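Local coordinates for cyclic dimeric GMP binding protein (Pseudomonas fluorescens, PDB 3PJV) that binds cyclic di-GMP and, through its periplasmic domain, probably relays that signal outward across the membrane to control periplasmic proteolysis, at residues A[84-89]-A[118-123]; A[57-62]-A[69-74]; A[77-82]-A[123-128]. All coordinates share one frame; numbering follows the deposited sequence.

Contact 1 (A[84-89]-A[118-123])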
loop_
_atom_site.group_PDB
_atom_site.type_symbol
_atom_site.label_atom_id
_atom_site.label_comp_id
_atom_site.label_asym_id
_atom_site.label_seq_id
_atom_site.Cartn_x
_atom_site.Cartn_y
_atom_site.Cartn_z
ATOM N N TRP A 84 -0.968 -6.830 22.022
ATOM C CA TRP A 84 -0.222 -6.145 23.070
ATOM C C TRP A 84 1.057 -5.481 22.552
ATOM O O TRP A 84 1.556 -4.540 23.164
ATOM C CB TRP A 84 0.081 -7.083 24.242
ATOM C CG TRP A 84 0.816 -8.335 23.886
ATOM C CD1 TRP A 84 0.286 -9.590 23.749
ATOM C CD2 TRP A 84 2.224 -8.469 23.638
ATOM N NE1 TRP A 84 1.273 -10.487 23.433
ATOM C CE2 TRP A 84 2.472 -9.827 23.357
ATOM C CE3 TRP A 84 3.298 -7.572 23.628
ATOM C CZ2 TRP A 84 3.748 -10.310 23.063
ATOM C CZ3 TRP A 84 4.560 -8.052 23.330
ATOM C CH2 TRP A 84 4.776 -9.408 23.052
ATOM N N PHE A 85 1.576 -5.964 21.423
ATOM C CA PHE A 85 2.778 -5.372 20.835
ATOM C C PHE A 85 2.469 -4.007 20.215
ATOM O O PHE A 85 3.293 -3.092 20.254
ATOM C CB PHE A 85 3.404 -6.315 19.801
ATOM C CG PHE A 85 4.676 -5.781 19.174
ATOM C CD1 PHE A 85 5.863 -5.773 19.895
ATOM C CD2 PHE A 85 4.688 -5.308 17.874
ATOM C CE1 PHE A 85 7.031 -5.288 19.337
ATOM C CE2 PHE A 85 5.863 -4.831 17.294
ATOM C CZ PHE A 85 7.036 -4.821 18.037
ATOM N N VAL A 86 1.269 -3.868 19.660
ATOM C CA VAL A 86 0.824 -2.591 19.118
ATOM C C VAL A 86 0.847 -1.488 20.167
ATOM O O VAL A 86 1.368 -0.400 19.923
ATOM C CB VAL A 86 -0.594 -2.687 18.519
ATOM C CG1 VAL A 86 -0.990 -1.370 17.870
ATOM C CG2 VAL A 86 -0.651 -3.800 17.506
ATOM N N LYS A 87 0.276 -1.774 21.337
ATOM C CA LYS A 87 0.267 -0.818 22.437
ATOM C C LYS A 87 1.693 -0.511 22.873
ATOM O O LYS A 87 2.052 0.647 23.094
ATOM C CB LYS A 87 -0.521 -1.380 23.625
ATOM C CG LYS A 87 -1.806 -2.092 23.228
ATOM C CD LYS A 87 -2.491 -2.711 24.444
ATOM C CE LYS A 87 -1.546 -3.644 25.183
ATOM N NZ LYS A 87 -2.183 -4.289 26.360
ATOM N N LEU A 88 2.502 -1.560 22.988
ATOM C CA LEU A 88 3.898 -1.423 23.389
ATOM C C LEU A 88 4.666 -0.506 22.441
ATOM O O LEU A 88 5.318 0.441 22.880
ATOM C CB LEU A 88 4.566 -2.801 23.462
ATOM C CG LEU A 88 5.996 -2.910 23.991
ATOM C CD1 LEU A 88 6.099 -2.368 25.412
ATOM C CD2 LEU A 88 6.468 -4.361 23.936
ATOM N N ILE A 89 4.583 -0.787 21.141
ATOM C CA ILE A 89 5.249 0.039 20.140
ATOM C C ILE A 89 4.629 1.438 20.087
ATOM O O ILE A 89 5.340 2.430 19.995
ATOM C CB ILE A 89 5.230 -0.636 18.743
ATOM C CG1 ILE A 89 6.650 -0.991 18.311
ATOM C CG2 ILE A 89 4.612 0.274 17.705
ATOM C CD1 ILE A 89 7.410 -1.784 19.313
ATOM N N PHE A 118 1.585 -3.448 7.684
ATOM C CA PHE A 118 2.883 -3.886 7.185
ATOM C C PHE A 118 4.009 -3.339 8.051
ATOM O O PHE A 118 4.995 -4.029 8.318
ATOM C CB PHE A 118 3.079 -3.471 5.715
ATOM C CG PHE A 118 2.061 -4.068 4.775
ATOM C CD1 PHE A 118 2.270 -5.317 4.208
ATOM C CD2 PHE A 118 0.883 -3.394 4.491
ATOM C CE1 PHE A 118 1.330 -5.870 3.347
ATOM C CE2 PHE A 118 -0.064 -3.949 3.640
ATOM C CZ PHE A 118 0.164 -5.184 3.066
ATOM N N ALA A 119 3.875 -2.087 8.462
ATOM C CA ALA A 119 4.850 -1.490 9.367
ATOM C C ALA A 119 4.951 -2.293 10.678
ATOM O O ALA A 119 6.045 -2.629 11.144
ATOM C CB ALA A 119 4.469 -0.044 9.650
ATOM N N LEU A 120 3.803 -2.611 11.261
ATOM C CA LEU A 120 3.791 -3.382 12.509
ATOM C C LEU A 120 4.399 -4.765 12.316
ATOM O O LEU A 120 5.128 -5.258 13.188
ATOM C CB LEU A 120 2.374 -3.483 13.060
ATOM C CG LEU A 120 1.846 -2.166 13.631
ATOM C CD1 LEU A 120 0.334 -2.195 13.760
ATOM C CD2 LEU A 120 2.529 -1.880 14.972
ATOM N N ALA A 121 4.099 -5.398 11.184
ATOM C CA ALA A 121 4.663 -6.717 10.893
ATOM C C ALA A 121 6.179 -6.655 10.860
ATOM O O ALA A 121 6.849 -7.514 11.417
ATOM C CB ALA A 121 4.123 -7.287 9.592
ATOM N N LYS A 122 6.724 -5.636 10.201
ATOM C CA LYS A 122 8.176 -5.486 10.117
ATOM C C LYS A 122 8.817 -5.215 11.483
ATOM O O LYS A 122 9.893 -5.742 11.803
ATOM C CB LYS A 122 8.529 -4.383 9.117
ATOM C CG LYS A 122 8.252 -4.787 7.681
ATOM C CD LYS A 122 8.241 -3.576 6.762
ATOM C CE LYS A 122 9.532 -2.777 6.864
ATOM N NZ LYS A 122 9.487 -1.618 5.921
ATOM N N LEU A 123 8.151 -4.395 12.294
ATOM C CA LEU A 123 8.657 -4.075 13.623
ATOM C C LEU A 123 8.685 -5.323 14.498
ATOM O O LEU A 123 9.644 -5.553 15.236
ATOM C CB LEU A 123 7.803 -2.985 14.279
ATOM C CG LEU A 123 8.064 -1.574 13.756
ATOM C CD1 LEU A 123 6.962 -0.639 14.205
ATOM C CD2 LEU A 123 9.430 -1.083 14.216
#

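Contact 2 (A[57-62]-A[69-74])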
loop_
_atom_site.group_PDB
_atom_site.type_symbol
_atom_site.label_atom_id
_atom_site.label_comp_id
_atom_site.label_asym_id
_atom_site.label_seq_id
_atom_site.Cartn_x
_atom_site.Cartn_y
_atom_site.Cartn_z
ATOM N N SER A 57 8.760 -9.307 -2.466
ATOM C CA SER A 57 10.044 -9.269 -3.162
ATOM C C SER A 57 10.044 -8.308 -4.351
ATOM O O SER A 57 9.016 -8.079 -4.978
ATOM C CB SER A 57 10.411 -10.680 -3.636
ATOM O OG SER A 57 9.531 -11.126 -4.664
ATOM N N ILE A 58 11.218 -7.748 -4.635
ATOM C CA ILE A 58 11.462 -6.980 -5.861
ATOM C C ILE A 58 12.857 -7.348 -6.329
ATOM O O ILE A 58 13.795 -7.379 -5.541
ATOM C CB ILE A 58 11.407 -5.467 -5.630
ATOM C CG1 ILE A 58 10.031 -5.070 -5.100
ATOM C CG2 ILE A 58 11.684 -4.692 -6.942
ATOM C CD1 ILE A 58 9.906 -3.596 -4.801
ATOM N N ARG A 59 12.988 -7.645 -7.611
ATOM C CA ARG A 59 14.267 -8.019 -8.174
ATOM C C ARG A 59 14.425 -7.328 -9.524
ATOM O O ARG A 59 13.465 -7.215 -10.279
ATOM C CB ARG A 59 14.316 -9.544 -8.335
ATOM C CG ARG A 59 15.612 -10.116 -8.872
ATOM C CD ARG A 59 15.473 -11.630 -9.033
ATOM N NE ARG A 59 16.635 -12.238 -9.661
ATOM C CZ ARG A 59 16.576 -13.142 -10.635
ATOM N NH1 ARG A 59 15.399 -13.551 -11.099
ATOM N NH2 ARG A 59 17.698 -13.637 -11.149
ATOM N N VAL A 60 15.630 -6.852 -9.817
ATOM C CA VAL A 60 15.919 -6.281 -11.134
ATOM C C VAL A 60 16.986 -7.164 -11.738
ATOM O O VAL A 60 18.016 -7.407 -11.125
ATOM C CB VAL A 60 16.417 -4.818 -11.023
ATOM C CG1 VAL A 60 16.710 -4.240 -12.408
ATOM C CG2 VAL A 60 15.380 -3.974 -10.269
ATOM N N VAL A 61 16.702 -7.685 -12.923
ATOM C CA VAL A 61 17.589 -8.630 -13.596
ATOM C C VAL A 61 18.184 -8.005 -14.860
ATOM O O VAL A 61 17.467 -7.445 -15.690
ATOM C CB VAL A 61 16.839 -9.932 -13.955
ATOM C CG1 VAL A 61 17.750 -10.894 -14.737
ATOM C CG2 VAL A 61 16.302 -10.592 -12.692
ATOM N N ASP A 62 19.505 -8.087 -14.986
ATOM C CA ASP A 62 20.183 -7.583 -16.175
ATOM C C ASP A 62 19.975 -8.596 -17.301
ATOM O O ASP A 62 20.366 -9.746 -17.177
ATOM C CB ASP A 62 21.674 -7.390 -15.877
ATOM C CG ASP A 62 22.451 -6.828 -17.073
ATOM O OD1 ASP A 62 22.413 -7.440 -18.157
ATOM O OD2 ASP A 62 23.082 -5.762 -16.929
ATOM N N ILE A 69 20.743 -7.564 -10.537
ATOM C CA ILE A 69 21.406 -6.284 -10.339
ATOM C C ILE A 69 21.172 -5.848 -8.902
ATOM O O ILE A 69 22.092 -5.430 -8.192
ATOM C CB ILE A 69 20.822 -5.216 -11.278
ATOM C CG1 ILE A 69 21.142 -5.549 -12.739
ATOM C CG2 ILE A 69 21.328 -3.829 -10.888
ATOM C CD1 ILE A 69 20.414 -4.667 -13.722
ATOM N N VAL A 70 19.923 -5.960 -8.474
ATOM C CA VAL A 70 19.554 -5.645 -7.103
ATOM C C VAL A 70 18.331 -6.463 -6.738
ATOM O O VAL A 70 17.497 -6.762 -7.581
ATOM C CB VAL A 70 19.275 -4.138 -6.913
ATOM C CG1 VAL A 70 18.008 -3.745 -7.623
ATOM C CG2 VAL A 70 19.187 -3.792 -5.427
ATOM N N GLU A 71 18.242 -6.860 -5.482
ATOM C CA GLU A 71 17.032 -7.533 -5.024
ATOM C C GLU A 71 16.748 -7.310 -3.548
ATOM O O GLU A 71 17.624 -6.948 -2.767
ATOM C CB GLU A 71 17.084 -9.027 -5.324
ATOM C CG GLU A 71 18.062 -9.785 -4.485
ATOM C CD GLU A 71 18.050 -11.267 -4.799
ATOM O OE1 GLU A 71 16.945 -11.833 -4.950
ATOM O OE2 GLU A 71 19.147 -11.858 -4.904
ATOM N N ARG A 72 15.493 -7.533 -3.195
ATOM C CA ARG A 72 15.021 -7.319 -1.849
ATOM C C ARG A 72 13.959 -8.368 -1.577
ATOM O O ARG A 72 13.132 -8.658 -2.430
ATOM C CB ARG A 72 14.398 -5.925 -1.737
ATOM C CG ARG A 72 15.394 -4.759 -1.813
ATOM C CD ARG A 72 16.244 -4.699 -0.572
ATOM N NE ARG A 72 17.089 -3.509 -0.486
ATOM C CZ ARG A 72 18.267 -3.383 -1.092
ATOM N NH1 ARG A 72 18.734 -4.369 -1.853
ATOM N NH2 ARG A 72 18.978 -2.270 -0.949
ATOM N N ASN A 73 13.978 -8.927 -0.376
ATOM C CA ASN A 73 13.023 -9.951 -0.017
ATOM C C ASN A 73 12.545 -9.712 1.391
ATOM O O ASN A 73 13.340 -9.352 2.260
ATOM C CB ASN A 73 13.667 -11.342 -0.092
ATOM C CG ASN A 73 13.806 -11.845 -1.505
ATOM O OD1 ASN A 73 12.916 -12.519 -2.021
ATOM N ND2 ASN A 73 14.925 -11.527 -2.143
ATOM N N GLY A 74 11.249 -9.881 1.618
ATOM C CA GLY A 74 10.736 -10.000 2.973
ATOM C C GLY A 74 10.122 -11.374 3.191
ATOM O O GLY A 74 10.050 -12.187 2.269
#

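Contact 3 (A[77-82]-A[123-128])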
loop_
_atom_site.group_PDB
_atom_site.type_symbol
_atom_site.label_atom_id
_atom_site.label_comp_id
_atom_site.label_asym_id
_atom_site.label_seq_id
_atom_site.Cartn_x
_atom_site.Cartn_y
_atom_site.Cartn_z
ATOM N N ALA A 77 5.042 -14.933 4.164
ATOM C CA ALA A 77 3.931 -15.427 4.976
ATOM C C ALA A 77 3.267 -14.298 5.739
ATOM O O ALA A 77 3.845 -13.206 5.889
ATOM C CB ALA A 77 4.408 -16.499 5.955
ATOM N N VAL A 78 2.057 -14.561 6.230
ATOM C CA VAL A 78 1.365 -13.615 7.109
ATOM C C VAL A 78 2.042 -13.557 8.463
ATOM O O VAL A 78 2.462 -14.589 9.002
ATOM C CB VAL A 78 -0.118 -13.994 7.310
ATOM C CG1 VAL A 78 -0.693 -13.306 8.553
ATOM C CG2 VAL A 78 -0.925 -13.621 6.063
ATOM N N THR A 79 2.169 -12.348 8.999
ATOM C CA THR A 79 2.671 -12.170 10.347
ATOM C C THR A 79 1.503 -11.820 11.267
ATOM O O THR A 79 0.847 -10.794 11.087
ATOM C CB THR A 79 3.740 -11.063 10.401
ATOM O OG1 THR A 79 4.828 -11.412 9.532
ATOM C CG2 THR A 79 4.270 -10.884 11.814
ATOM N N ASN A 80 1.233 -12.691 12.235
ATOM C CA ASN A 80 0.224 -12.417 13.257
ATOM C C ASN A 80 0.854 -11.677 14.440
ATOM O O ASN A 80 1.394 -12.291 15.362
ATOM C CB ASN A 80 -0.447 -13.708 13.735
ATOM C CG ASN A 80 -1.250 -14.402 12.641
ATOM O OD1 ASN A 80 -2.267 -13.884 12.170
ATOM N ND2 ASN A 80 -0.803 -15.589 12.246
ATOM N N VAL A 81 0.789 -10.352 14.409
ATOM C CA VAL A 81 1.399 -9.536 15.453
ATOM C C VAL A 81 0.465 -9.447 16.657
ATOM O O VAL A 81 -0.696 -9.079 16.496
ATOM C CB VAL A 81 1.657 -8.117 14.905
ATOM C CG1 VAL A 81 2.264 -7.227 15.969
ATOM C CG2 VAL A 81 2.540 -8.182 13.656
ATOM N N PRO A 82 0.959 -9.776 17.881
ATOM C CA PRO A 82 0.055 -9.727 19.034
ATOM C C PRO A 82 -0.461 -8.325 19.295
ATOM O O PRO A 82 0.268 -7.348 19.099
ATOM C CB PRO A 82 0.940 -10.180 20.214
ATOM C CG PRO A 82 2.065 -10.940 19.576
ATOM C CD PRO A 82 2.299 -10.264 18.251
ATOM N N LEU A 123 8.151 -4.395 12.294
ATOM C CA LEU A 123 8.657 -4.075 13.623
ATOM C C LEU A 123 8.685 -5.323 14.498
ATOM O O LEU A 123 9.644 -5.553 15.236
ATOM C CB LEU A 123 7.803 -2.985 14.279
ATOM C CG LEU A 123 8.064 -1.574 13.756
ATOM C CD1 LEU A 123 6.962 -0.639 14.205
ATOM C CD2 LEU A 123 9.430 -1.083 14.216
ATOM N N TRP A 124 7.637 -6.132 14.391
ATOM C CA TRP A 124 7.555 -7.394 15.114
ATOM C C TRP A 124 8.656 -8.369 14.684
ATOM O O TRP A 124 9.328 -8.955 15.538
ATOM C CB TRP A 124 6.165 -8.014 14.935
ATOM C CG TRP A 124 5.987 -9.353 15.575
ATOM C CD1 TRP A 124 5.861 -10.554 14.944
ATOM C CD2 TRP A 124 5.906 -9.631 16.983
ATOM N NE1 TRP A 124 5.707 -11.566 15.867
ATOM C CE2 TRP A 124 5.725 -11.022 17.129
ATOM C CE3 TRP A 124 5.961 -8.835 18.134
ATOM C CZ2 TRP A 124 5.610 -11.637 18.374
ATOM C CZ3 TRP A 124 5.845 -9.447 19.369
ATOM C CH2 TRP A 124 5.672 -10.833 19.478
ATOM N N GLN A 125 8.849 -8.542 13.376
ATOM C CA GLN A 125 9.937 -9.394 12.891
ATOM C C GLN A 125 11.281 -8.955 13.476
ATOM O O GLN A 125 12.088 -9.789 13.887
ATOM C CB GLN A 125 9.992 -9.404 11.365
ATOM C CG GLN A 125 8.764 -10.025 10.741
ATOM C CD GLN A 125 8.591 -9.625 9.291
ATOM O OE1 GLN A 125 9.509 -9.079 8.669
ATOM N NE2 GLN A 125 7.410 -9.892 8.742
ATOM N N SER A 126 11.511 -7.641 13.518
ATOM C CA SER A 126 12.749 -7.097 14.070
ATOM C C SER A 126 12.849 -7.353 15.573
ATOM O O SER A 126 13.938 -7.607 16.096
ATOM C CB SER A 126 12.841 -5.594 13.816
ATOM O OG SER A 126 13.107 -5.326 12.457
ATOM N N ALA A 127 11.710 -7.273 16.257
ATOM C CA ALA A 127 11.643 -7.538 17.688
ATOM C C ALA A 127 12.005 -8.985 18.021
ATOM O O ALA A 127 12.640 -9.260 19.046
ATOM C CB ALA A 127 10.251 -7.214 18.224
ATOM N N LEU A 128 11.575 -9.901 17.156
ATOM C CA LEU A 128 11.830 -11.325 17.332
ATOM C C LEU A 128 13.284 -11.672 17.032
ATOM O O LEU A 128 13.759 -12.742 17.401
ATOM C CB LEU A 128 10.916 -12.146 16.425
ATOM C CG LEU A 128 9.408 -12.122 16.664
ATOM C CD1 LEU A 128 8.676 -12.685 15.453
ATOM C CD2 LEU A 128 9.057 -12.899 17.911
#

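Contact 1 (A[84-89]-A[118-123])
Phe85 and Leu123 carry one end of a contact in which two helices meet at a right angle, and the phenylalanine can be followed outward atom by atom. Its CB rests against the indole of the preceding residue, Trp84, 3.9 Å above that ring plane and toward the rim. A chi1 of -179°, anti to the backbone N, carries CG off its own helix toward helix 117-128; the ring beyond crosses the Leu123 side chain at about a right angle. At the far end, CE2 lies 4.0 Å from Leu123 CB, and CZ is 3.9 Å from Leu123 O, approached obliquely. Trp124, one residue further on, meets the same phenyl ring edge to face. An alanine in place of Phe85 would probably leave Leu123 CB and Trp124 without the phenyl ring they pack on and open a gap between the helices.

Ile89, one turn on from Phe85, divides its branches: CG1 reaches Leu123 CD1 at 4.1 Å, while CG2 slides past Leu120 CD2 at 4.1 Å. The other methyl of that leucine, CD1, is 4.2 Å from Val86 CG2. Beyond the pair, Ile89 O accepts a hydrogen bond from Arg10 of the second subunit. With axes 11.0 Å apart and wholly apolar side chains meeting between them, this is orthogonal helix packing, joining helix 83-89 to helix 117-128, the last of this LapD/MoxY-family chain.

Contact 2 (A[57-62]-A[69-74])
Val60 and Val70 meet through methyls set by their first torsions: Val60 CG2 stands anti to its own carbonyl carbon, and Val70 CG1 is wedged between its backbone N and carbonyl carbon (chi1 69°), bringing the two to 3.7 Å. The other methyl, Val60 CG1, lies 4.0 Å from Ile69 CD1. In the backbone, Val60 N donates to Val70 O at 2.9 Å, whereas Val60 O accepts from Ile69 N at 2.8 Å. Ile69 and Val70 thus both face Val60, a classic beta bulge. Further along, Ile58 and Arg72 form an antiparallel hydrogen-bonded pair. Val46 of helix 39-50 packs on Ile58, Val60 and Val70.

On the face of Arg59 and Glu71 the aliphatic parts run side by side, with Arg59 CG 4.0 Å from Glu71 CB. Their charged groups do not touch, Arg59 NE being 4.7 Å from Glu71 OE1, which takes a weak hydrogen bond from Asn73 ND2. The guanidinium turns elsewhere, to Thr68 through NE and to Glu111 of the second subunit in a salt bridge through NH1, while Val61 CG2 sits over its centre. Arg72 folds back at chi2 (-70°), and its NH1 bonds Glu71 O at 3.0 Å from above the carbonyl plane; NH2 forms a salt bridge with Glu43.

The chemistry is therefore divided. Backbone bonds and aliphatic side chains hold the hairpin together, both arginines find their salt-bridge partners beyond it, and Glu71 probably acts on Arg59 only at a distance.

Contact 3 (A[77-82]-A[123-128])
Pro82 lies over one face of Trp124 in a proline-aromatic CH-pi contact, which fixes the loop leading into helix 83-89 against helix 117-128 of the LapD/MoxY periplasmic domain. This is the tight part. Pro82 CD stands 3.5 Å from the centroid of the six-membered ring and only 8° off its normal, and Pro82 CG is 3.6 Å from CH2 of Trp124. Leu128, a turn later in the same helix, sets its CG against the opposite face, so the indole is sandwiched between two aliphatic groups. The CG of Trp124, anti to the backbone N, leads off toward the loop. Nearer the base of the side chain, Val81 CG2 packs on Trp124 CB at 3.8 Å, and Thr79 CG2 approaches Trp124 CD1 obliquely at 3.5 Å.

On the looser side Gln125, partly open to solvent, extends from the flank of the helix and reaches in to the buried Thr79, touching the loop with its amide alone. What ties this margin down is a single hydrogen bond between loop and helix, Gln125 NE2 donating to Thr79 OG1 at 3.1 Å with an N-H...O angle of 154°, the hydroxyl oxygen 5° out of the amide plane.

In the fold
Contacts 1 and 3 form one continuous packing unit: their centres are about 7 Å apart, they share Leu123, and both draw on helix 117-128. The seam between them is partly aromatic, with Phe85 CG 3.5 Å from Trp124 CE3, and partly Ala121 against Val81 and Thr79. Along the chain, contact 1 is nested inside the loop that contact 3 closes. Contact 2 stands apart, its centre about 26 Å from that of contact 1 and about 22 Å from that of contact 3. Its nearest atoms stay about 7 Å from contact 1, and it adjoins contact 3 in sequence alone. All three touch the second subunit; strand 57-62 pairs there in an antiparallel ladder, so the sheet runs on across the dimer interface.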